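Local coordinates for putative lipoprotein (Parabacteroides distasonis ATCC 8503, PDB 3JX8), which is of unknown function but probably acts at the cell surface as a lipid-modified, adhesin-like protein with a long beta-solenoid body, at residues Lys5-Asn10 with Tyr82-Thr87; Pro13-Ile18 with Ser46-Glu51. All coordinates share one frame; numbering follows the deposited sequence. Where two conformers were deposited one is given.

Contact 1. Residues Lys5-Asn10 with Tyr82-Thr87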
loop_
_atom_site.group_PDB
_atom_site.type_symbol
_atom_site.label_atom_id
_atom_site.label_comp_id
_atom_site.label_asym_id
_atom_site.label_seq_id
_atom_site.Cartn_x
_atom_site.Cartn_y
_atom_site.Cartn_z
ATOM N N LYS A 5 -14.489 24.107 12.768
ATOM C CA LYS A 5 -13.559 23.390 11.865
ATOM C C LYS A 5 -13.518 23.896 10.414
ATOM O O LYS A 5 -12.434 23.992 9.833
ATOM C CB LYS A 5 -13.821 21.876 11.881
ATOM C CG LYS A 5 -12.738 21.038 11.167
ATOM C CD LYS A 5 -12.792 19.578 11.599
ATOM C CE LYS A 5 -11.873 18.714 10.764
ATOM N NZ LYS A 5 -11.537 17.417 11.427
ATOM N N ARG A 6 -14.676 24.202 9.825
ATOM C CA ARG A 6 -14.715 24.644 8.414
ATOM C C ARG A 6 -14.695 26.163 8.265
ATOM O O ARG A 6 -15.479 26.831 8.875
ATOM C CB ARG A 6 -15.945 24.098 7.723
ATOM C CG ARG A 6 -16.143 24.602 6.314
ATOM C CD ARG A 6 -17.446 24.125 5.737
ATOM N NE ARG A 6 -17.830 24.871 4.550
ATOM C CZ ARG A 6 -18.815 24.524 3.720
ATOM N NH1 ARG A 6 -19.547 23.417 3.914
ATOM N NH2 ARG A 6 -19.063 25.281 2.659
ATOM N N ILE A 7 -13.805 26.706 7.448
ATOM C CA ILE A 7 -13.734 28.158 7.263
ATOM C C ILE A 7 -13.876 28.451 5.775
ATOM O O ILE A 7 -13.082 27.991 4.966
ATOM C CB ILE A 7 -12.413 28.784 7.778
ATOM C CG1 ILE A 7 -11.955 28.179 9.127
ATOM C CG2 ILE A 7 -12.552 30.306 7.834
ATOM C CD1 ILE A 7 -12.753 28.607 10.357
ATOM N N ASP A 8 -14.914 29.192 5.412
ATOM C CA ASP A 8 -15.119 29.532 4.008
ATOM C C ASP A 8 -14.386 30.806 3.663
ATOM O O ASP A 8 -14.347 31.726 4.461
ATOM C CB ASP A 8 -16.597 29.683 3.707
ATOM C CG ASP A 8 -17.364 28.375 3.875
ATOM O OD1 ASP A 8 -16.849 27.318 3.489
ATOM O OD2 ASP A 8 -18.481 28.411 4.414
ATOM N N GLY A 9 -13.809 30.841 2.468
ATOM C CA GLY A 9 -13.175 32.046 1.951
ATOM C C GLY A 9 -14.202 33.133 1.761
ATOM O O GLY A 9 -15.279 32.877 1.256
ATOM N N ASN A 10 -13.867 34.356 2.177
ATOM C CA ASN A 10 -14.798 35.472 2.080
ATOM C C ASN A 10 -14.893 36.055 0.673
ATOM O O ASN A 10 -15.613 36.999 0.474
ATOM C CB ASN A 10 -14.484 36.569 3.111
ATOM C CG ASN A 10 -13.218 37.387 2.787
ATOM O OD1 ASN A 10 -12.482 37.121 1.838
ATOM N ND2 ASN A 10 -12.957 38.376 3.623
ATOM N N TYR A 82 -7.918 22.937 10.524
ATOM C CA TYR A 82 -9.049 23.598 9.887
ATOM C C TYR A 82 -9.280 23.072 8.483
ATOM O O TYR A 82 -8.357 22.725 7.768
ATOM C CB TYR A 82 -8.852 25.108 9.795
ATOM C CG TYR A 82 -8.803 25.774 11.122
ATOM C CD1 TYR A 82 -9.970 26.085 11.801
ATOM C CD2 TYR A 82 -7.592 26.061 11.725
ATOM C CE1 TYR A 82 -9.931 26.679 13.037
ATOM C CE2 TYR A 82 -7.540 26.673 12.966
ATOM C CZ TYR A 82 -8.716 26.977 13.613
ATOM O OH TYR A 82 -8.691 27.583 14.843
ATOM N N ASP A 83 -10.539 23.058 8.103
ATOM C CA ASP A 83 -10.999 22.692 6.777
ATOM C C ASP A 83 -11.294 24.002 6.011
ATOM O O ASP A 83 -12.342 24.629 6.177
ATOM C CB ASP A 83 -12.261 21.863 6.975
ATOM C CG ASP A 83 -12.957 21.509 5.680
ATOM O OD1 ASP A 83 -12.380 21.659 4.570
ATOM O OD2 ASP A 83 -14.114 21.061 5.813
ATOM N N LEU A 84 -10.336 24.428 5.208
ATOM C CA LEU A 84 -10.419 25.718 4.556
ATOM C C LEU A 84 -11.114 25.531 3.203
ATOM O O LEU A 84 -10.823 24.590 2.485
ATOM C CB LEU A 84 -9.025 26.304 4.379
ATOM C CG LEU A 84 -8.165 26.395 5.655
ATOM C CD1 LEU A 84 -6.831 27.054 5.384
ATOM C CD2 LEU A 84 -8.863 27.104 6.760
ATOM N N ARG A 85 -12.050 26.420 2.882
ATOM C CA ARG A 85 -12.708 26.394 1.588
ATOM C C ARG A 85 -12.443 27.715 0.869
ATOM O O ARG A 85 -13.281 28.621 0.923
ATOM C CB ARG A 85 -14.219 26.174 1.752
ATOM C CG ARG A 85 -14.604 24.959 2.563
ATOM C CD ARG A 85 -14.135 23.687 1.956
ATOM N NE ARG A 85 -14.563 22.557 2.779
ATOM C CZ ARG A 85 -15.792 22.019 2.793
ATOM N NH1 ARG A 85 -16.757 22.464 2.006
ATOM N NH2 ARG A 85 -16.061 21.005 3.603
ATOM N N PRO A 86 -11.279 27.837 0.217
ATOM C CA PRO A 86 -10.976 29.059 -0.513
ATOM C C PRO A 86 -11.775 29.185 -1.792
ATOM O O PRO A 86 -12.221 28.186 -2.330
ATOM C CB PRO A 86 -9.477 28.929 -0.828
ATOM C CG PRO A 86 -9.181 27.525 -0.738
ATOM C CD PRO A 86 -10.122 26.931 0.246
ATOM N N THR A 87 -11.980 30.420 -2.247
ATOM C CA THR A 87 -12.528 30.668 -3.572
ATOM C C THR A 87 -11.380 30.750 -4.586
ATOM O O THR A 87 -11.599 30.523 -5.755
ATOM C CB THR A 87 -13.414 31.925 -3.615
ATOM O OG1 THR A 87 -12.648 33.084 -3.309
ATOM C CG2 THR A 87 -14.559 31.805 -2.613
#
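Asp8 OD1 is gripped by two nitrogens of Arg6 and also rests against the aliphatic start of Arg85. Arg6 comes side-on, NE at 2.8 Å from Asp8 OD1 and NH2 at 3.1 Å from the same oxygen, both on its syn side; CB and CG of Arg85 each lie 3.4 Å from Asp8 OD1. Across the pair, Arg85 makes the matching grip on Asp83, but shares it between two oxygens: NE reaches OD1 from above the carboxylate plane, while NH2 meets OD2 on the syn side. A bend at chi2 (-62°) carries CD of Arg85 back toward Asp83. The two guanidiniums then stack, centres 4.0 Å apart and planes 25° from parallel, with Arg85 NH1 over the centre of the Arg6 group.

All four charged residues project from one face of a separate two-stranded parallel sheet, in which the N-terminal strand 6-8 pairs with strand 83-85 on the surface, near the end of the solenoid that holds the N-terminus. Its rungs run from Asp83 N to Lys5 O (2.7 Å), Ile7 N to Asp83 O, Arg85 N to Ile7 O and Gly9 N to Arg85 O. On the other face Ile7 CG1 packs 3.9 Å from Tyr82 CD1 and 4.0 Å from Leu84 CD2, and Tyr56 adds its side chain to this apolar patch. The Tyr82 hydroxyl is hydrogen-bonded to Lys74 N.

Two like charges would ordinarily repel at this range; with a carboxylate held by each guanidinium, the stack is probably close to neutral, which is consistent with two arginines stacking on a surface ladder.

Contact 2. Residues Pro13-Ile18 with Ser46-Glu51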
loop_
_atom_site.group_PDB
_atom_site.type_symbol
_atom_site.label_atom_id
_atom_site.label_comp_id
_atom_site.label_asym_id
_atom_site.label_seq_id
_atom_site.Cartn_x
_atom_site.Cartn_y
_atom_site.Cartn_z
ATOM N N PRO A 13 -9.833 37.881 -2.669
ATOM C CA PRO A 13 -8.481 37.344 -2.742
ATOM C C PRO A 13 -7.388 38.356 -2.457
ATOM O O PRO A 13 -7.424 39.464 -2.983
ATOM C CB PRO A 13 -8.359 36.880 -4.200
ATOM C CG PRO A 13 -9.718 37.056 -4.803
ATOM C CD PRO A 13 -10.412 38.071 -4.008
ATOM N N GLU A 14 -6.405 37.933 -1.670
ATOM C CA GLU A 14 -5.244 38.742 -1.330
ATOM C C GLU A 14 -3.963 37.977 -1.652
ATOM O O GLU A 14 -3.856 36.799 -1.360
ATOM C CB GLU A 14 -5.245 39.143 0.166
ATOM C CG GLU A 14 -3.959 39.818 0.626
ATOM C CD GLU A 14 -3.955 40.321 2.070
ATOM O OE1 GLU A 14 -4.966 40.168 2.823
ATOM O OE2 GLU A 14 -2.889 40.890 2.441
ATOM N N THR A 15 -2.994 38.682 -2.229
ATOM C CA THR A 15 -1.688 38.139 -2.498
ATOM C C THR A 15 -0.697 38.701 -1.497
ATOM O O THR A 15 -0.645 39.916 -1.249
ATOM C CB THR A 15 -1.245 38.495 -3.900
ATOM O OG1 THR A 15 -2.139 37.859 -4.816
ATOM C CG2 THR A 15 0.171 38.059 -4.162
ATOM N N ARG A 16 0.086 37.804 -0.923
ATOM C CA ARG A 16 1.164 38.160 -0.024
ATOM C C ARG A 16 2.446 37.505 -0.467
ATOM O O ARG A 16 2.512 36.268 -0.665
ATOM C CB ARG A 16 0.866 37.704 1.402
ATOM C CG ARG A 16 -0.230 38.458 2.050
ATOM C CD ARG A 16 -0.436 38.043 3.480
ATOM N NE ARG A 16 -1.696 38.611 3.892
ATOM C CZ ARG A 16 -2.298 38.452 5.065
ATOM N NH1 ARG A 16 -1.769 37.747 6.046
ATOM N NH2 ARG A 16 -3.465 39.062 5.249
ATOM N N GLU A 17 3.467 38.340 -0.614
ATOM C CA GLU A 17 4.815 37.844 -0.780
ATOM C C GLU A 17 5.383 37.623 0.594
ATOM O O GLU A 17 5.387 38.529 1.406
ATOM C CB GLU A 17 5.656 38.808 -1.596
ATOM C CG GLU A 17 5.197 38.852 -3.054
ATOM C CD GLU A 17 6.074 39.751 -3.936
ATOM O OE1 GLU A 17 6.906 40.508 -3.376
ATOM O OE2 GLU A 17 5.939 39.687 -5.186
ATOM N N ILE A 18 5.862 36.418 0.863
ATOM C CA ILE A 18 6.336 36.053 2.193
ATOM C C ILE A 18 7.846 35.864 2.170
ATOM O O ILE A 18 8.388 35.123 1.343
ATOM C CB ILE A 18 5.625 34.790 2.688
ATOM C CG1 ILE A 18 4.111 35.038 2.693
ATOM C CG2 ILE A 18 6.098 34.432 4.086
ATOM C CD1 ILE A 18 3.273 33.801 2.637
ATOM N N SER A 46 5.191 33.456 -2.804
ATOM C CA SER A 46 3.987 34.245 -2.898
ATOM C C SER A 46 2.761 33.338 -2.752
ATOM O O SER A 46 2.715 32.274 -3.351
ATOM C CB SER A 46 3.965 34.943 -4.262
ATOM O OG SER A 46 2.679 35.457 -4.547
ATOM N N VAL A 47 1.770 33.788 -1.987
ATOM C CA VAL A 47 0.530 33.043 -1.744
ATOM C C VAL A 47 -0.659 33.980 -1.972
ATOM O O VAL A 47 -0.685 35.108 -1.448
ATOM C CB VAL A 47 0.448 32.510 -0.296
ATOM C CG1 VAL A 47 -0.904 31.801 -0.053
ATOM C CG2 VAL A 47 1.631 31.599 0.028
ATOM N N THR A 48 -1.632 33.504 -2.744
ATOM C CA THR A 48 -2.872 34.203 -2.985
ATOM C C THR A 48 -4.020 33.340 -2.455
ATOM O O THR A 48 -4.212 32.195 -2.883
ATOM C CB THR A 48 -3.067 34.455 -4.472
ATOM O OG1 THR A 48 -1.955 35.207 -4.978
ATOM C CG2 THR A 48 -4.396 35.210 -4.747
ATOM N N ILE A 49 -4.794 33.889 -1.527
ATOM C CA ILE A 49 -5.948 33.175 -0.973
ATOM C C ILE A 49 -6.940 34.225 -0.462
ATOM O O ILE A 49 -6.559 35.402 -0.247
ATOM C CB ILE A 49 -5.484 32.171 0.156
ATOM C CG1 ILE A 49 -6.548 31.088 0.410
ATOM C CG2 ILE A 49 -5.086 32.899 1.466
ATOM C CD1 ILE A 49 -6.022 29.883 1.197
ATOM N N ASP A 50 -8.197 33.835 -0.273
ATOM C CA ASP A 50 -9.159 34.716 0.360
ATOM C C ASP A 50 -8.514 35.323 1.616
ATOM O O ASP A 50 -7.910 34.612 2.427
ATOM C CB ASP A 50 -10.454 33.983 0.727
ATOM C CG ASP A 50 -11.093 33.275 -0.474
ATOM O OD1 ASP A 50 -10.486 32.306 -0.954
ATOM O OD2 ASP A 50 -12.198 33.665 -0.928
ATOM N N GLU A 51 -8.648 36.641 1.766
ATOM C CA GLU A 51 -7.921 37.386 2.786
ATOM C C GLU A 51 -8.150 36.811 4.185
ATOM O O GLU A 51 -7.245 36.805 5.027
ATOM C CB GLU A 51 -8.287 38.871 2.759
ATOM C CG GLU A 51 -9.732 39.155 3.123
ATOM C CD GLU A 51 -10.180 40.592 2.842
ATOM O OE1 GLU A 51 -9.335 41.525 2.719
ATOM O OE2 GLU A 51 -11.412 40.767 2.802
#
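Glu14 runs out straight beside Glu51, and its carboxylate is met by Arg16 of its own strand. Its CB sits 4.0 Å from Glu51 CB, and equally near the carbonyl oxygen of Ile49. CG is anti to the backbone N (chi1 172°), and the chain stays extended beyond it. At the tip, OE1 lies 3.6 Å from Glu51 CB and accepts a bond from Arg16 NH2, while OE2 accepts one from Arg16 NE at 3.0 Å. Both donors stand above the carboxylate plane, that to OE2 steeply, 78° out of it, so the guanidinium presents its NE edge to a carboxylate turned well out of line. The Arg16 group also makes a cation-pi contact with Phe54. The nearby Glu51 carboxylate is turned 82° from that of Glu14, and its OE2 takes a hydrogen bond from Asn12.

Beneath these side chains runs an antiparallel ladder, strand 13-17 against residues 46-50 of strand 44-50, which itself pairs with strand 89-95; the two strands lie at one end of the beta-solenoid, beyond the parallel coils that make up its body. Glu14 with Ile49 and Arg16 with Val47 are the hydrogen-bonded pairs, each exchanging two N-H to O bonds. Between them Thr15 and Thr48 form a non-hydrogen-bonded pair whose CA atoms come to 4.1 Å.

On the face that carries Thr15, Thr48 and Ser46, opposite Glu14 and Arg16, the two threonine hydroxyls meet directly, Thr15 OG1 to Thr48 OG1 at 2.7 Å, with either able to donate. Thr15 CG2 leans on Ser46 OG, 3.6 Å away. Back on the Glu14 face, Ile18 CD1 touches CG2 of the buried Val47 at 3.8 Å.

How the contacts relate
Contact 1 is a surface ladder of two short parallel strands, whereas contact 2 is partly buried, with Val47, Ile49 and Asp50 buried, and its strand 44-50 also pairs with strand 89-95. Strands 6-8 and 13-17 follow one another in the chain, so one N-terminal run supplies a strand to each. The contacts meet where they end: Asp50 OD2 is probably hydrogen-bonded to Thr87 OG1, and Glu51 OE2 to Asn10 ND2. Both carry arginine-carboxylate pairs within a single strand, and backbone bonds join the strands in both; contact 1 adds a guanidinium stack across them, contact 2 a hydroxyl pair.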